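Local structure of taurocyamine kinase (Schistosoma mansoni, 4WOE) at residues A[117-122]-A[279-284]; A[214-219]-A[226-231]; A[275-280]-A[318-323]; A[300-305]-A[340-345]. The protein reversibly transfers phosphate between ATP and taurocyamine, a magnesium-dependent reaction that yields N-phosphotaurocyamine and ADP. The protein carries 4 engineered substitutions. All coordinates share one frame; numbering follows the deposited sequence.

Contact 1: residues A[117-122]-A[279-284]; sequences VVSTRV and SVHAKI. With ADP (adenosine-5'-diphosphate), chain C.
R121 and S279 sit opposite each other as an antiparallel hydrogen-bonded pair, and both side chains rise from the same face of the sheet to meet one ADP. Above CB the two part company. The short S279 side chain donates to adenine N7 (OG to N7 2.8 Å), while R121, with CG anti to the backbone N (chi1 -179°) and its chain extended as far as NE, runs along the base with CD 3.4 Å from ADP C5. H281 comes from the other strand to the opposite face of the adenine, its ring lying over C6 with NE2 3.4 Å from ADP C5. The base is thus clasped between an aliphatic chain and an imidazole. These two strands are neighbours in the middle of the antiparallel sheet of the phosphagen kinase catalytic domain, and the residues that clasp the base belong to the predicted ATP site. At the pyrimidine edge, S119 OG lies doubtfully close to N1, and S119 O accepts from N6 (3.2 Å); the same carbonyl oxygen also takes the backbone N-H of H281. The R121 guanidinium turns its edge to the beta-phosphate, with the ribose O4' over one face, NH1 reaching ADP O3B at 2.9 Å and NH2 reaching O2B, and a water bridges NH1 to S279 OG. On the reverse face, V280 CG1 meets V117 CG1 (3.9 Å), the two valines crossing at about a right angle, whereas T120 lies alongside V280 and points the same way, its hydroxyl bonded to G233 O.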
# COMPACT_ATOMS: atom_id res chain seq x y z
N VAL A 117 24.79 0.37 -0.29
CA VAL A 117 24.64 1.58 0.51
C VAL A 117 25.60 2.68 0.11
O VAL A 117 26.79 2.59 0.40
CB VAL A 117 24.83 1.27 2.00
CG1 VAL A 117 24.76 2.55 2.83
CG2 VAL A 117 23.81 0.24 2.46
N VAL A 118 25.10 3.73 -0.53
CA VAL A 118 25.93 4.89 -0.85
C VAL A 118 26.43 5.59 0.43
O VAL A 118 27.63 5.88 0.58
CB VAL A 118 25.17 5.91 -1.73
CG1 VAL A 118 26.08 7.07 -2.14
CG2 VAL A 118 24.59 5.24 -2.97
N SER A 119 25.52 5.86 1.37
CA SER A 119 25.86 6.64 2.56
C SER A 119 24.94 6.37 3.75
O SER A 119 23.82 5.92 3.58
CB SER A 119 25.85 8.14 2.22
OG SER A 119 24.61 8.50 1.65
N THR A 120 25.44 6.64 4.95
CA THR A 120 24.72 6.37 6.19
C THR A 120 24.68 7.62 7.07
O THR A 120 25.67 8.33 7.21
CB THR A 120 25.36 5.21 6.96
OG1 THR A 120 25.42 4.07 6.09
CG2 THR A 120 24.54 4.85 8.21
N ARG A 121 23.53 7.90 7.64
CA ARG A 121 23.30 9.16 8.33
C ARG A 121 22.45 8.91 9.57
O ARG A 121 21.49 8.14 9.52
CB ARG A 121 22.61 10.14 7.37
CG ARG A 121 22.30 11.55 7.90
CD ARG A 121 21.67 12.34 6.75
NE ARG A 121 21.24 13.70 7.09
CZ ARG A 121 20.08 14.00 7.69
NH1 ARG A 121 19.25 13.03 8.07
NH2 ARG A 121 19.77 15.28 7.93
N VAL A 122 22.80 9.53 10.70
CA VAL A 122 21.90 9.51 11.86
C VAL A 122 21.70 10.94 12.35
O VAL A 122 22.66 11.69 12.45
CB VAL A 122 22.43 8.61 13.02
CG1 VAL A 122 21.36 8.49 14.12
CG2 VAL A 122 22.81 7.24 12.53
N SER A 279 19.45 6.59 8.89
CA SER A 279 19.12 6.29 7.50
C SER A 279 20.30 5.86 6.66
O SER A 279 21.46 6.21 6.94
CB SER A 279 18.48 7.51 6.84
OG SER A 279 19.47 8.49 6.60
N VAL A 280 19.99 5.10 5.61
CA VAL A 280 20.90 4.85 4.51
C VAL A 280 20.30 5.39 3.23
O VAL A 280 19.07 5.51 3.13
CB VAL A 280 21.19 3.34 4.31
CG1 VAL A 280 21.88 2.77 5.52
CG2 VAL A 280 19.89 2.58 3.99
N HIS A 281 21.15 5.72 2.27
CA HIS A 281 20.74 5.81 0.87
C HIS A 281 21.18 4.53 0.17
O HIS A 281 22.38 4.26 0.04
CB HIS A 281 21.33 7.03 0.17
CG HIS A 281 20.59 8.31 0.44
ND1 HIS A 281 20.83 9.46 -0.27
CD2 HIS A 281 19.63 8.61 1.34
CE1 HIS A 281 20.04 10.43 0.18
NE2 HIS A 281 19.31 9.94 1.16
N ALA A 282 20.21 3.72 -0.26
CA ALA A 282 20.54 2.42 -0.83
C ALA A 282 19.95 2.21 -2.24
O ALA A 282 18.90 2.79 -2.59
CB ALA A 282 20.06 1.32 0.12
N LYS A 283 20.66 1.40 -3.05
CA LYS A 283 20.18 1.00 -4.38
C LYS A 283 19.29 -0.23 -4.27
O LYS A 283 19.79 -1.35 -4.16
CB LYS A 283 21.34 0.69 -5.34
CG LYS A 283 22.48 1.66 -5.30
CD LYS A 283 23.81 0.92 -5.52
CE LYS A 283 24.99 1.87 -5.46
NZ LYS A 283 24.78 3.04 -6.38
N ILE A 284 17.99 -0.03 -4.32
CA ILE A 284 17.07 -1.16 -4.20
C ILE A 284 15.97 -1.18 -5.27
O ILE A 284 14.79 -1.34 -4.94
CB ILE A 284 16.42 -1.18 -2.79
CG1 ILE A 284 15.71 0.14 -2.49
CG2 ILE A 284 17.47 -1.49 -1.71
CD1 ILE A 284 14.68 0.02 -1.39
PB ADP C . 15.91 14.70 7.97
O1B ADP C . 14.42 14.91 8.13
O2B ADP C . 16.71 15.99 7.84
O3B ADP C . 16.50 13.66 8.91
PA ADP C . 15.49 14.60 5.11
O1A ADP C . 14.82 15.93 5.33
O2A ADP C . 14.75 13.47 4.43
O3A ADP C . 16.06 14.01 6.51
O5' ADP C . 16.87 14.86 4.31
C5' ADP C . 17.48 16.15 4.20
C4' ADP C . 18.86 15.94 3.60
O4' ADP C . 19.53 14.85 4.26
C3' ADP C . 18.78 15.55 2.13
O3' ADP C . 19.89 16.15 1.45
C2' ADP C . 19.02 14.06 2.13
O2' ADP C . 19.56 13.58 0.90
C1' ADP C . 20.01 13.93 3.27
N9 ADP C . 20.13 12.52 3.73
C8 ADP C . 19.23 11.82 4.45
N7 ADP C . 19.67 10.55 4.69
C5 ADP C . 20.88 10.43 4.10
C6 ADP C . 21.90 9.36 3.96
N6 ADP C . 21.68 8.14 4.52
N1 ADP C . 23.03 9.65 3.27
C2 ADP C . 23.23 10.87 2.72
N3 ADP C . 22.35 11.89 2.81
C4 ADP C . 21.17 11.73 3.47
O HOH W 1 19.04 10.27 8.79

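Contact 2: residues A[214-219]-A[226-231]; sequences NFLVWI and RVISMQ. With ADP (adenosine-5'-diphosphate), chain C.
I228 sets its CD1 over one face of the W218 indole, 3.6 Å from the centroid of the five-membered ring and 21° off the normal, which makes a close CH-pi contact. The same methyl touches L216 CD1 at 3.6 Å, so that I228, L216 and W218 form one apolar cluster on this face of the beta hairpin. On the reverse face V227 CG1 reaches F215 CE1, also at 3.6 Å. Paired backbone bonds hold these residues in register, I228 and L216 exchanging both of theirs at 2.8 Å between N and O. Toward N214, which is partly exposed, the grip slackens. The bond from M230 N to N214 O lengthens to 3.2 Å, with the donor well above the carbonyl plane, and M230 SD stays 4.3 Å from L216 CD2. M230 bends at its last torsion (chi3 -53°) and sends CE to adenine C2. At the other end R226 leaves the apolar cluster for the phosphates, its NE in a salt bridge with D223. Since R226 NH2 remains 3.9 Å from ADP O2B, its pull on the diphosphate here is probably a longer-range electrostatic one.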
# COMPACT_ATOMS: atom_id res chain seq x y z
N ASN A 214 32.04 15.07 8.73
CA ASN A 214 31.16 13.92 8.95
C ASN A 214 30.28 14.12 10.19
O ASN A 214 29.72 13.16 10.74
CB ASN A 214 31.98 12.62 9.07
CG ASN A 214 32.94 12.65 10.24
OD1 ASN A 214 32.86 13.53 11.10
ND2 ASN A 214 33.86 11.67 10.30
N PHE A 215 30.19 15.37 10.62
CA PHE A 215 29.37 15.79 11.77
C PHE A 215 28.97 17.21 11.52
O PHE A 215 29.82 18.06 11.23
CB PHE A 215 30.13 15.71 13.10
CG PHE A 215 29.40 16.37 14.26
CD1 PHE A 215 28.46 15.66 15.01
CD2 PHE A 215 29.66 17.69 14.61
CE1 PHE A 215 27.79 16.26 16.07
CE2 PHE A 215 29.00 18.30 15.67
CZ PHE A 215 28.06 17.58 16.41
N LEU A 216 27.68 17.50 11.63
CA LEU A 216 27.25 18.86 11.38
C LEU A 216 25.98 19.23 12.14
O LEU A 216 25.19 18.36 12.52
CB LEU A 216 27.08 19.07 9.87
CG LEU A 216 26.10 18.18 9.13
CD1 LEU A 216 24.93 19.03 8.74
CD2 LEU A 216 26.74 17.54 7.90
N VAL A 217 25.80 20.52 12.37
CA VAL A 217 24.68 21.01 13.15
C VAL A 217 23.94 22.11 12.43
O VAL A 217 24.55 23.09 12.00
CB VAL A 217 25.13 21.56 14.51
CG1 VAL A 217 23.90 22.00 15.31
CG2 VAL A 217 25.93 20.51 15.29
N TRP A 218 22.62 21.96 12.30
CA TRP A 218 21.78 23.03 11.79
C TRP A 218 21.17 23.80 12.96
O TRP A 218 20.54 23.21 13.84
CB TRP A 218 20.66 22.50 10.90
CG TRP A 218 21.08 21.67 9.73
CD1 TRP A 218 22.34 21.55 9.20
CD2 TRP A 218 20.23 20.84 8.93
NE1 TRP A 218 22.32 20.69 8.13
CE2 TRP A 218 21.04 20.24 7.94
CE3 TRP A 218 18.86 20.54 8.95
CZ2 TRP A 218 20.52 19.36 6.98
CZ3 TRP A 218 18.35 19.67 8.00
CH2 TRP A 218 19.18 19.10 7.03
N ILE A 219 21.34 25.12 12.95
CA ILE A 219 20.81 25.97 14.00
C ILE A 219 19.57 26.72 13.53
O ILE A 219 19.62 27.44 12.51
CB ILE A 219 21.87 26.99 14.48
CG1 ILE A 219 23.14 26.27 14.92
CG2 ILE A 219 21.29 27.88 15.57
CD1 ILE A 219 24.16 27.17 15.59
N ARG A 226 19.49 20.72 14.82
CA ARG A 226 19.48 19.39 14.24
C ARG A 226 20.94 18.93 14.22
O ARG A 226 21.82 19.61 13.68
CB ARG A 226 18.86 19.37 12.85
CG ARG A 226 17.34 19.51 12.85
CD ARG A 226 16.68 18.27 13.45
NE ARG A 226 15.23 18.28 13.30
CZ ARG A 226 14.57 17.86 12.22
NH1 ARG A 226 13.24 17.91 12.21
NH2 ARG A 226 15.22 17.38 11.16
N VAL A 227 21.19 17.80 14.86
CA VAL A 227 22.53 17.28 15.00
C VAL A 227 22.66 16.08 14.06
O VAL A 227 21.88 15.13 14.15
CB VAL A 227 22.82 16.91 16.47
CG1 VAL A 227 24.28 16.54 16.65
CG2 VAL A 227 22.46 18.09 17.37
N ILE A 228 23.62 16.14 13.13
CA ILE A 228 23.75 15.14 12.07
C ILE A 228 25.14 14.49 11.99
O ILE A 228 26.17 15.18 11.96
CB ILE A 228 23.42 15.78 10.70
CG1 ILE A 228 21.99 16.33 10.70
CG2 ILE A 228 23.63 14.78 9.56
CD1 ILE A 228 21.81 17.55 9.84
N SER A 229 25.16 13.16 11.97
CA SER A 229 26.37 12.37 11.73
C SER A 229 26.22 11.61 10.42
O SER A 229 25.22 10.92 10.25
CB SER A 229 26.62 11.40 12.89
OG SER A 229 27.84 10.69 12.74
N MET A 230 27.19 11.72 9.51
CA MET A 230 27.08 11.00 8.24
C MET A 230 28.40 10.77 7.53
O MET A 230 29.32 11.58 7.64
CB MET A 230 26.13 11.72 7.28
CG MET A 230 26.55 13.13 6.91
SD MET A 230 25.27 14.03 5.98
CE MET A 230 24.97 12.87 4.66
N GLN A 231 28.48 9.66 6.78
CA GLN A 231 29.64 9.35 5.95
C GLN A 231 29.25 8.42 4.80
O GLN A 231 28.16 7.84 4.79
CB GLN A 231 30.77 8.72 6.79
CG GLN A 231 30.40 7.38 7.45
CD GLN A 231 31.30 7.02 8.63
OE1 GLN A 231 31.58 7.86 9.48
NE2 GLN A 231 31.76 5.77 8.68
PB ADP C . 15.91 14.70 7.97
O1B ADP C . 14.42 14.91 8.13
O2B ADP C . 16.71 15.99 7.84
O3B ADP C . 16.50 13.66 8.91
PA ADP C . 15.49 14.60 5.11
O1A ADP C . 14.82 15.93 5.33
O2A ADP C . 14.75 13.47 4.43
O3A ADP C . 16.06 14.01 6.51
O5' ADP C . 16.87 14.86 4.31
C5' ADP C . 17.48 16.15 4.20
C4' ADP C . 18.86 15.94 3.60
O4' ADP C . 19.53 14.85 4.26
C3' ADP C . 18.78 15.55 2.13
O3' ADP C . 19.89 16.15 1.45
C2' ADP C . 19.02 14.06 2.13
O2' ADP C . 19.56 13.58 0.90
C1' ADP C . 20.01 13.93 3.27
N9 ADP C . 20.13 12.52 3.73
C8 ADP C . 19.23 11.82 4.45
N7 ADP C . 19.67 10.55 4.69
C5 ADP C . 20.88 10.43 4.10
C6 ADP C . 21.90 9.36 3.96
N6 ADP C . 21.68 8.14 4.52
N1 ADP C . 23.03 9.65 3.27
C2 ADP C . 23.23 10.87 2.72
N3 ADP C . 22.35 11.89 2.81
C4 ADP C . 21.17 11.73 3.47

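Contact 3: residues A[275-280]-A[318-323]; sequences TLRASV and IYDLSN. With ADP (adenosine-5'-diphosphate), chain C.
R277 and D320 reach for each other from adjacent strands with CG anti to the backbone N in both, and a bend at chi3 of the arginine (98°) swings its guanidinium round to meet the carboxylate. The grip is end-on and bidentate: NH2 donates to D320 OD1 at 2.8 Å and NH1 to D320 OD2 at 2.9 Å. Both oxygens are met on their syn sides and lie close to the guanidinium plane, although the two flat groups are turned 32° from each other. This leaves NE for the nucleotide, and it donates almost straight to ADP O3B at 2.9 Å; NH1 takes a second acceptor, the bridging O3A. With the carboxylate on one edge and the diphosphate on another, the rotation of the guanidinium is fixed, and D320 probably tempers the positive charge packed round the phosphates. D320 OD1 also rests against S279 CB (3.4 Å). Further along the strands, V280 and L321 exchange backbone bonds, and on the face turned from the nucleotide V280 CG2 packs on L321 CB. At the other end N323 replaces backbone pairing with its side-chain amide: OD1 accepts from A278 N at 2.9 Å, in the carbonyl plane, while ND2 donates to L276 O at 3.1 Å. M338 of helix 331-355 covers A278 and V280 on the side remote from the nucleotide. An antiparallel strand pair carrying an arginine, held by an aspartate from its neighbour, onto the diphosphate belongs to the predicted ATP site of the phosphagen kinase catalytic domain.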
# COMPACT_ATOMS: atom_id res chain seq x y z
N THR A 275 13.57 11.51 18.83
CA THR A 275 13.83 12.42 17.69
C THR A 275 14.83 11.82 16.67
O THR A 275 15.28 12.49 15.74
CB THR A 275 14.39 13.80 18.16
OG1 THR A 275 15.80 13.73 18.33
CG2 THR A 275 13.74 14.24 19.47
N LEU A 276 15.15 10.53 16.85
CA LEU A 276 16.24 9.89 16.13
C LEU A 276 15.81 9.29 14.78
O LEU A 276 14.87 8.49 14.70
CB LEU A 276 16.88 8.81 17.01
CG LEU A 276 18.29 8.28 16.73
CD1 LEU A 276 18.93 7.79 18.01
CD2 LEU A 276 18.22 7.16 15.74
N ARG A 277 16.51 9.67 13.72
CA ARG A 277 16.28 9.07 12.41
C ARG A 277 17.60 8.58 11.86
O ARG A 277 18.44 9.37 11.45
CB ARG A 277 15.63 10.08 11.46
CG ARG A 277 15.17 9.48 10.14
CD ARG A 277 14.45 10.51 9.26
NE ARG A 277 15.31 11.10 8.25
CZ ARG A 277 15.65 10.49 7.12
NH1 ARG A 277 16.44 11.11 6.24
NH2 ARG A 277 15.19 9.27 6.84
N ALA A 278 17.79 7.26 11.87
CA ALA A 278 18.98 6.64 11.28
C ALA A 278 18.67 6.15 9.86
O ALA A 278 17.72 5.39 9.64
CB ALA A 278 19.47 5.49 12.15
N SER A 279 19.45 6.59 8.89
CA SER A 279 19.12 6.29 7.50
C SER A 279 20.30 5.86 6.66
O SER A 279 21.46 6.21 6.94
CB SER A 279 18.48 7.51 6.84
OG SER A 279 19.47 8.49 6.60
N VAL A 280 19.99 5.10 5.61
CA VAL A 280 20.90 4.85 4.51
C VAL A 280 20.30 5.39 3.23
O VAL A 280 19.07 5.51 3.13
CB VAL A 280 21.19 3.34 4.31
CG1 VAL A 280 21.88 2.77 5.52
CG2 VAL A 280 19.89 2.58 3.99
N ILE A 318 17.41 4.44 -6.11
CA ILE A 318 18.01 4.87 -4.85
C ILE A 318 16.99 5.40 -3.82
O ILE A 318 16.29 6.37 -4.08
CB ILE A 318 19.08 5.95 -5.11
CG1 ILE A 318 20.15 5.40 -6.05
CG2 ILE A 318 19.71 6.39 -3.78
CD1 ILE A 318 21.40 6.25 -6.16
N TYR A 319 16.92 4.76 -2.66
CA TYR A 319 15.94 5.15 -1.64
C TYR A 319 16.57 5.38 -0.26
O TYR A 319 17.55 4.75 0.13
CB TYR A 319 14.83 4.09 -1.51
CG TYR A 319 13.91 4.02 -2.71
CD1 TYR A 319 12.64 4.58 -2.67
CD2 TYR A 319 14.32 3.40 -3.88
CE1 TYR A 319 11.81 4.51 -3.77
CE2 TYR A 319 13.51 3.34 -4.98
CZ TYR A 319 12.25 3.89 -4.92
OH TYR A 319 11.45 3.81 -6.04
N ASP A 320 15.96 6.31 0.47
CA ASP A 320 16.23 6.61 1.86
C ASP A 320 15.45 5.61 2.69
O ASP A 320 14.21 5.53 2.58
CB ASP A 320 15.82 8.07 2.18
CG ASP A 320 16.15 8.50 3.61
OD1 ASP A 320 15.90 7.74 4.57
OD2 ASP A 320 16.67 9.63 3.77
N LEU A 321 16.17 4.83 3.49
CA LEU A 321 15.59 3.83 4.40
C LEU A 321 15.92 4.14 5.86
O LEU A 321 17.08 4.31 6.21
CB LEU A 321 16.11 2.44 4.06
CG LEU A 321 15.75 1.91 2.67
CD1 LEU A 321 16.31 0.52 2.49
CD2 LEU A 321 14.21 1.94 2.44
N SER A 322 14.90 4.20 6.72
CA SER A 322 15.11 4.59 8.11
C SER A 322 14.12 3.95 9.08
O SER A 322 13.05 3.47 8.68
CB SER A 322 15.02 6.12 8.23
OG SER A 322 13.68 6.56 8.12
N ASN A 323 14.48 3.92 10.37
CA ASN A 323 13.52 3.49 11.38
C ASN A 323 12.27 4.38 11.33
O ASN A 323 12.38 5.61 11.28
CB ASN A 323 14.15 3.52 12.78
CG ASN A 323 14.76 4.88 13.12
OD1 ASN A 323 15.73 5.32 12.48
ND2 ASN A 323 14.22 5.54 14.15
PB ADP C . 15.91 14.70 7.97
O1B ADP C . 14.42 14.91 8.13
O2B ADP C . 16.71 15.99 7.84
O3B ADP C . 16.50 13.66 8.91
PA ADP C . 15.49 14.60 5.11
O1A ADP C . 14.82 15.93 5.33
O2A ADP C . 14.75 13.47 4.43
O3A ADP C . 16.06 14.01 6.51
O5' ADP C . 16.87 14.86 4.31
C5' ADP C . 17.48 16.15 4.20
C4' ADP C . 18.86 15.94 3.60
O4' ADP C . 19.53 14.85 4.26
C3' ADP C . 18.78 15.55 2.13
O3' ADP C . 19.89 16.15 1.45
C2' ADP C . 19.02 14.06 2.13
O2' ADP C . 19.56 13.58 0.90
C1' ADP C . 20.01 13.93 3.27
N9 ADP C . 20.13 12.52 3.73
C8 ADP C . 19.23 11.82 4.45
N7 ADP C . 19.67 10.55 4.69
C5 ADP C . 20.88 10.43 4.10
C6 ADP C . 21.90 9.36 3.96
N6 ADP C . 21.68 8.14 4.52
N1 ADP C . 23.03 9.65 3.27
C2 ADP C . 23.23 10.87 2.72
N3 ADP C . 22.35 11.89 2.81
C4 ADP C . 21.17 11.73 3.47

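Contact 4: residues A[300-305]-A[340-345]; sequences HGIQPR and SGVRAL. With ADP (adenosine-5'-diphosphate), chain C; NO3 (nitrate ion), chain I.
H300 and G341 come within 4.9 Å between their CA atoms where the chain leaves helix 293-299, and strand 302-305 then runs across helix 340-345 at 62° with the short axes 9.3 Å apart. The approach depends on glycine at G341: its bare CA lies 3.5 Å from H300 O and 3.7 Å from I302 CG1, in the space a side chain would claim. I302 slides past L345 in the opposite direction, CG2 against L345 CD1 at 3.6 Å, while its CD1 points on to V342 CG2. H300 lays its ring obliquely beside the helix, CD2 3.6 Å from A344 CB, and its ND1 is bonded back to I296 O. Helix 293-299 ends in a Schellman motif with G301, at positive phi (79°), as the C-prime residue, which leads into edge strand 302-305 of the catalytic-domain sheet, set against the long helix 331-355. Further along that strand the chemistry becomes polar. R305, partly exposed and extended from CG to NE, is steadied by NE donating to Q303 OE1 at 2.8 Å from above the amide carbonyl plane. Its NH1 reaches ADP O2A, also at 2.8 Å, and NH2 bonds nitrate O2. The nitrate, which N271 also holds, probably came from the crystallisation liquor; a planar anion beside the diphosphate is consistent with the transition-state mimics known for this family.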
# COMPACT_ATOMS: atom_id res chain seq x y z
N HIS A 300 8.93 -4.37 8.55
CA HIS A 300 10.28 -4.51 9.13
C HIS A 300 10.67 -3.31 9.98
O HIS A 300 11.84 -3.18 10.37
CB HIS A 300 11.32 -4.71 8.03
CG HIS A 300 11.19 -6.01 7.30
ND1 HIS A 300 10.29 -6.18 6.26
CD2 HIS A 300 11.82 -7.19 7.45
CE1 HIS A 300 10.38 -7.42 5.81
NE2 HIS A 300 11.31 -8.05 6.51
N GLY A 301 9.70 -2.45 10.28
CA GLY A 301 9.92 -1.27 11.11
C GLY A 301 10.59 -0.13 10.36
O GLY A 301 11.27 0.70 10.96
N ILE A 302 10.39 -0.08 9.05
CA ILE A 302 11.17 0.82 8.21
C ILE A 302 10.29 1.72 7.36
O ILE A 302 9.33 1.25 6.76
CB ILE A 302 12.11 0.03 7.29
CG1 ILE A 302 13.10 -0.81 8.12
CG2 ILE A 302 12.83 0.96 6.29
CD1 ILE A 302 13.99 0.02 9.04
N GLN A 303 10.62 3.02 7.33
CA GLN A 303 9.98 3.96 6.41
C GLN A 303 10.87 4.22 5.18
O GLN A 303 12.04 4.56 5.33
CB GLN A 303 9.68 5.30 7.11
CG GLN A 303 9.17 6.40 6.14
CD GLN A 303 9.15 7.79 6.74
OE1 GLN A 303 10.21 8.40 7.01
NE2 GLN A 303 7.95 8.33 6.95
N PRO A 304 10.31 4.07 3.96
CA PRO A 304 11.01 4.42 2.72
C PRO A 304 10.77 5.87 2.30
O PRO A 304 9.66 6.38 2.46
CB PRO A 304 10.39 3.47 1.69
CG PRO A 304 8.94 3.37 2.15
CD PRO A 304 8.98 3.48 3.68
N ARG A 305 11.80 6.53 1.78
CA ARG A 305 11.62 7.86 1.17
C ARG A 305 12.30 7.90 -0.19
O ARG A 305 13.39 7.35 -0.36
CB ARG A 305 12.20 8.98 2.05
CG ARG A 305 11.51 9.16 3.39
CD ARG A 305 12.23 10.24 4.24
NE ARG A 305 11.63 10.38 5.57
CZ ARG A 305 11.87 11.39 6.41
NH1 ARG A 305 12.72 12.35 6.07
NH2 ARG A 305 11.27 11.43 7.59
N SER A 340 18.33 -3.73 12.01
CA SER A 340 17.74 -5.02 11.66
C SER A 340 16.83 -4.93 10.44
O SER A 340 16.81 -5.83 9.59
CB SER A 340 16.93 -5.58 12.84
OG SER A 340 17.70 -5.60 14.02
N GLY A 341 16.07 -3.84 10.35
CA GLY A 341 15.10 -3.70 9.28
C GLY A 341 15.77 -3.47 7.94
O GLY A 341 15.40 -4.07 6.92
N VAL A 342 16.78 -2.60 7.95
CA VAL A 342 17.50 -2.28 6.73
C VAL A 342 18.32 -3.48 6.25
O VAL A 342 18.33 -3.79 5.05
CB VAL A 342 18.42 -1.05 6.93
CG1 VAL A 342 19.43 -0.94 5.80
CG2 VAL A 342 17.56 0.23 7.00
N ARG A 343 18.96 -4.18 7.18
CA ARG A 343 19.67 -5.40 6.81
C ARG A 343 18.74 -6.38 6.11
O ARG A 343 19.09 -6.92 5.04
CB ARG A 343 20.29 -6.08 8.03
CG ARG A 343 20.93 -7.41 7.68
CD ARG A 343 21.52 -8.10 8.89
NE ARG A 343 21.94 -9.44 8.53
CZ ARG A 343 22.58 -10.27 9.35
NH1 ARG A 343 22.87 -9.90 10.59
NH2 ARG A 343 22.92 -11.49 8.94
N ALA A 344 17.56 -6.60 6.69
CA ALA A 344 16.57 -7.52 6.11
C ALA A 344 16.12 -7.05 4.73
O ALA A 344 15.96 -7.87 3.83
CB ALA A 344 15.36 -7.67 7.02
N LEU A 345 15.93 -5.75 4.56
CA LEU A 345 15.49 -5.23 3.26
C LEU A 345 16.60 -5.37 2.22
O LEU A 345 16.33 -5.73 1.07
CB LEU A 345 15.06 -3.76 3.38
CG LEU A 345 13.78 -3.51 4.19
CD1 LEU A 345 13.48 -2.01 4.32
CD2 LEU A 345 12.61 -4.26 3.54
PB ADP C . 15.91 14.70 7.97
O1B ADP C . 14.42 14.91 8.13
O2B ADP C . 16.71 15.99 7.84
O3B ADP C . 16.50 13.66 8.91
PA ADP C . 15.49 14.60 5.11
O1A ADP C . 14.82 15.93 5.33
O2A ADP C . 14.75 13.47 4.43
O3A ADP C . 16.06 14.01 6.51
O5' ADP C . 16.87 14.86 4.31
C5' ADP C . 17.48 16.15 4.20
C4' ADP C . 18.86 15.94 3.60
O4' ADP C . 19.53 14.85 4.26
C3' ADP C . 18.78 15.55 2.13
O3' ADP C . 19.89 16.15 1.45
C2' ADP C . 19.02 14.06 2.13
O2' ADP C . 19.56 13.58 0.90
C1' ADP C . 20.01 13.93 3.27
N9 ADP C . 20.13 12.52 3.73
C8 ADP C . 19.23 11.82 4.45
N7 ADP C . 19.67 10.55 4.69
C5 ADP C . 20.88 10.43 4.10
C6 ADP C . 21.90 9.36 3.96
N6 ADP C . 21.68 8.14 4.52
N1 ADP C . 23.03 9.65 3.27
C2 ADP C . 23.23 10.87 2.72
N3 ADP C . 22.35 11.89 2.81
C4 ADP C . 21.17 11.73 3.47
N NO3 I . 11.48 15.49 8.86
O1 NO3 I . 11.28 15.55 10.12
O2 NO3 I . 11.45 14.36 8.27
O3 NO3 I . 11.72 16.55 8.19

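How the contacts relate
Contacts 1, 2 and 3 are strand pairings within one antiparallel sheet, and contact 4 packs its edge strand 302-305 on helix 331-355. Contacts 1 and 3 share strand 277-283, with S279 and V280 in both. Contact 2 joins contact 1 through backbone bonds from V122 N to S229 O and T120 N to Q231 O, and contact 3 is tied to contact 4 by R305 N to D320 O. All are largely buried, contact 1 opening to solvent at K283 and contact 4 at H300 and A344. Contacts 1 and 3 bring polar groups to ADP; contact 2 combines backbone pairing with apolar side-chain packing, and contact 4 is mostly apolar, without a conventional hydrogen bond between its segments.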